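Local coordinates for protein D-hydantoinase (Ralstonia pickettii, PDB 1NFG) that probably hydrolyses the cyclic amide bond of D-hydantoin derivatives stereospecifically, using two zinc ions per subunit, at residues Gln68-Phe73 / Ser316-Gly321. Sequence-based numbering, arbitrary orientation.
Sequences QSADTF and SWLFKG
Ser316 receives two successive backbone N-H groups of the 68-73 loop, one on its carbonyl and one on its hydroxyl. Ala70 N donates to Ser316 O at 2.9 Å, lying 26° out of the carbonyl plane. Asp71 N donates to Ser316 OG at 3.1 Å, with an N-H...O angle of 155°. The Ser316 hydroxyl sits between its own backbone N and carbonyl carbon (chi1 39°), where OG also touches Asp71 CB at 3.3 Å. The Asp71 carboxylate has its hydrogen-bond partners elsewhere: OD2 meets His314 and Asn408, OD1 meets Thr75 and Ala409 N. Both segments are loops of the TIM-barrel amidohydrolase fold: 68-73 leads into helix 73-82, while 316-321 follows strand 310-311. The side chain of Ser316 lies about 7 Å from that of the zinc ligand His59. Apolar contact flanks the polar pair. Leu318 CD2 packs on Ala70 CB at 3.5 Å. The CA-CB bond of Trp317 points away from the 68-73 loop, yet the end of its indole comes nearer, CZ3 meeting Ser69 CA obliquely at 3.6 Å. The same side chain is about 6 Å from that of Asn335, a probable substrate-binding residue.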
ATOM      1  N   GLN A  68       3.456  16.263  41.897  1.00 64.63           N
ATOM      2  CA  GLN A  68       2.202  15.537  41.741  1.00 60.36           C
ATOM      3  C   GLN A  68       1.217  16.233  40.815  1.00 56.05           C
ATOM      4  O   GLN A  68       1.259  17.452  40.645  1.00 55.19           O
ATOM      5  CB  GLN A  68       1.528  15.340  43.092  1.00 62.26           C
ATOM      6  CG  GLN A  68       2.371  14.618  44.107  1.00 66.28           C
ATOM      7  CD  GLN A  68       1.568  14.244  45.333  1.00 68.42           C
ATOM      8  OE1 GLN A  68       0.634  13.443  45.252  1.00 69.98           O
ATOM      9  NE2 GLN A  68       1.920  14.828  46.476  1.00 68.49           N
ATOM     10  N   SER A  69       0.321  15.443  40.232  1.00 50.77           N
ATOM     11  CA  SER A  69      -0.692  15.962  39.326  1.00 45.89           C
ATOM     12  C   SER A  69      -1.760  16.747  40.080  1.00 43.09           C
ATOM     13  O   SER A  69      -2.065  16.454  41.238  1.00 41.80           O
ATOM     14  CB  SER A  69      -1.338  14.811  38.554  1.00 45.79           C
ATOM     15  OG  SER A  69      -1.755  13.778  39.430  1.00 44.38           O
ATOM     16  N   ALA A  70      -2.324  17.747  39.413  1.00 39.88           N
ATOM     17  CA  ALA A  70      -3.352  18.587  40.008  1.00 38.06           C
ATOM     18  C   ALA A  70      -4.566  17.771  40.451  1.00 37.45           C
ATOM     19  O   ALA A  70      -5.118  18.006  41.522  1.00 37.53           O
ATOM     20  CB  ALA A  70      -3.772  19.662  39.018  1.00 38.29           C
ATOM     21  N   ASP A  71      -4.981  16.818  39.622  1.00 35.50           N
ATOM     22  CA  ASP A  71      -6.125  15.981  39.950  1.00 33.95           C
ATOM     23  C   ASP A  71      -5.721  14.775  40.766  1.00 32.83           C
ATOM     24  O   ASP A  71      -4.588  14.306  40.690  1.00 32.42           O
ATOM     25  CB  ASP A  71      -6.837  15.478  38.686  1.00 34.43           C
ATOM     26  CG  ASP A  71      -7.941  16.402  38.226  1.00 34.97           C
ATOM     27  OD1 ASP A  71      -8.563  17.066  39.082  1.00 36.16           O
ATOM     28  OD2 ASP A  71      -8.200  16.451  37.007  1.00 36.25           O
ATOM     29  N   THR A  72      -6.673  14.277  41.546  1.00 31.90           N
ATOM     30  CA  THR A  72      -6.477  13.090  42.366  1.00 30.29           C
ATOM     31  C   THR A  72      -7.559  12.127  41.909  1.00 28.74           C
ATOM     32  O   THR A  72      -8.407  12.485  41.096  1.00 28.58           O
ATOM     33  CB  THR A  72      -6.686  13.384  43.867  1.00 30.36           C
ATOM     34  OG1 THR A  72      -8.012  13.889  44.077  1.00 31.47           O
ATOM     35  CG2 THR A  72      -5.669  14.400  44.357  1.00 28.16           C
ATOM     36  N   PHE A  73      -7.536  10.911  42.427  1.00 27.62           N
ATOM     37  CA  PHE A  73      -8.544   9.937  42.055  1.00 27.84           C
ATOM     38  C   PHE A  73      -9.944  10.478  42.364  1.00 29.46           C
ATOM     39  O   PHE A  73     -10.910  10.152  41.678  1.00 30.81           O
ATOM     40  CB  PHE A  73      -8.296   8.640  42.809  1.00 26.67           C
ATOM     41  CG  PHE A  73      -8.271   7.431  41.935  1.00 27.34           C
ATOM     42  CD1 PHE A  73      -9.454   6.875  41.461  1.00 28.44           C
ATOM     43  CD2 PHE A  73      -7.064   6.839  41.586  1.00 26.14           C
ATOM     44  CE1 PHE A  73      -9.432   5.736  40.651  1.00 28.55           C
ATOM     45  CE2 PHE A  73      -7.027   5.706  40.781  1.00 26.01           C
ATOM     46  CZ  PHE A  73      -8.211   5.151  40.312  1.00 28.15           C
ATOM     47  N   SER A 316      -3.285  15.859  34.372  1.00 29.65           N
ATOM     48  CA  SER A 316      -3.545  17.119  35.045  1.00 31.83           C
ATOM     49  C   SER A 316      -2.281  17.856  35.458  1.00 32.66           C
ATOM     50  O   SER A 316      -1.801  17.707  36.580  1.00 34.66           O
ATOM     51  CB  SER A 316      -4.440  16.872  36.265  1.00 31.81           C
ATOM     52  OG  SER A 316      -4.076  15.666  36.923  1.00 33.60           O
ATOM     53  N   TRP A 317      -1.736  18.646  34.540  1.00 32.32           N
ATOM     54  CA  TRP A 317      -0.547  19.427  34.831  1.00 32.74           C
ATOM     55  C   TRP A 317      -0.952  20.892  34.753  1.00 33.93           C
ATOM     56  O   TRP A 317      -1.149  21.433  33.665  1.00 34.84           O
ATOM     57  CB  TRP A 317       0.554  19.133  33.817  1.00 31.63           C
ATOM     58  CG  TRP A 317       0.984  17.706  33.799  1.00 32.20           C
ATOM     59  CD1 TRP A 317       0.996  16.871  32.719  1.00 32.97           C
ATOM     60  CD2 TRP A 317       1.466  16.935  34.907  1.00 32.06           C
ATOM     61  NE1 TRP A 317       1.450  15.627  33.085  1.00 33.69           N
ATOM     62  CE2 TRP A 317       1.746  15.637  34.423  1.00 33.15           C
ATOM     63  CE3 TRP A 317       1.685  17.214  36.262  1.00 32.37           C
ATOM     64  CZ2 TRP A 317       2.238  14.615  35.246  1.00 33.00           C
ATOM     65  CZ3 TRP A 317       2.175  16.197  37.083  1.00 32.72           C
ATOM     66  CH2 TRP A 317       2.445  14.913  36.570  1.00 33.19           C
ATOM     67  N   LEU A 318      -1.097  21.521  35.913  1.00 34.15           N
ATOM     68  CA  LEU A 318      -1.491  22.918  35.982  1.00 34.48           C
ATOM     69  C   LEU A 318      -0.724  23.740  34.971  1.00 35.04           C
ATOM     70  O   LEU A 318       0.488  23.589  34.823  1.00 35.09           O
ATOM     71  CB  LEU A 318      -1.231  23.481  37.379  1.00 34.70           C
ATOM     72  CG  LEU A 318      -1.995  22.869  38.548  1.00 35.09           C
ATOM     73  CD1 LEU A 318      -1.524  23.531  39.830  1.00 34.77           C
ATOM     74  CD2 LEU A 318      -3.496  23.058  38.359  1.00 33.80           C
ATOM     75  N   PHE A 319      -1.436  24.607  34.265  1.00 35.55           N
ATOM     76  CA  PHE A 319      -0.784  25.450  33.290  1.00 36.69           C
ATOM     77  C   PHE A 319       0.213  26.319  34.038  1.00 39.01           C
ATOM     78  O   PHE A 319       1.328  26.548  33.566  1.00 39.36           O
ATOM     79  CB  PHE A 319      -1.796  26.336  32.570  1.00 34.29           C
ATOM     80  CG  PHE A 319      -1.168  27.307  31.621  1.00 32.58           C
ATOM     81  CD1 PHE A 319      -0.314  26.860  30.615  1.00 32.43           C
ATOM     82  CD2 PHE A 319      -1.420  28.668  31.731  1.00 31.13           C
ATOM     83  CE1 PHE A 319       0.282  27.757  29.732  1.00 32.25           C
ATOM     84  CE2 PHE A 319      -0.831  29.575  30.854  1.00 31.58           C
ATOM     85  CZ  PHE A 319       0.023  29.119  29.852  1.00 32.30           C
ATOM     86  N   LYS A 320      -0.192  26.794  35.213  1.00 41.61           N
ATOM     87  CA  LYS A 320       0.677  27.634  36.020  1.00 44.01           C
ATOM     88  C   LYS A 320       1.647  26.799  36.852  1.00 44.94           C
ATOM     89  O   LYS A 320       2.861  26.838  36.649  1.00 47.06           O
ATOM     90  CB  LYS A 320      -0.145  28.529  36.936  1.00 44.93           C
ATOM     91  CG  LYS A 320       0.700  29.604  37.581  1.00 50.24           C
ATOM     92  CD  LYS A 320      -0.125  30.580  38.399  1.00 53.88           C
ATOM     93  CE  LYS A 320       0.757  31.675  38.993  1.00 55.10           C
ATOM     94  NZ  LYS A 320      -0.046  32.664  39.770  1.00 57.03           N
ATOM     95  N   GLY A 321       1.125  26.025  37.784  1.00 44.29           N
ATOM     96  CA  GLY A 321       2.016  25.221  38.596  1.00 45.82           C
ATOM     97  C   GLY A 321       2.989  24.275  37.895  1.00 46.24           C
ATOM     98  O   GLY A 321       4.171  24.254  38.232  1.00 46.05           O
TER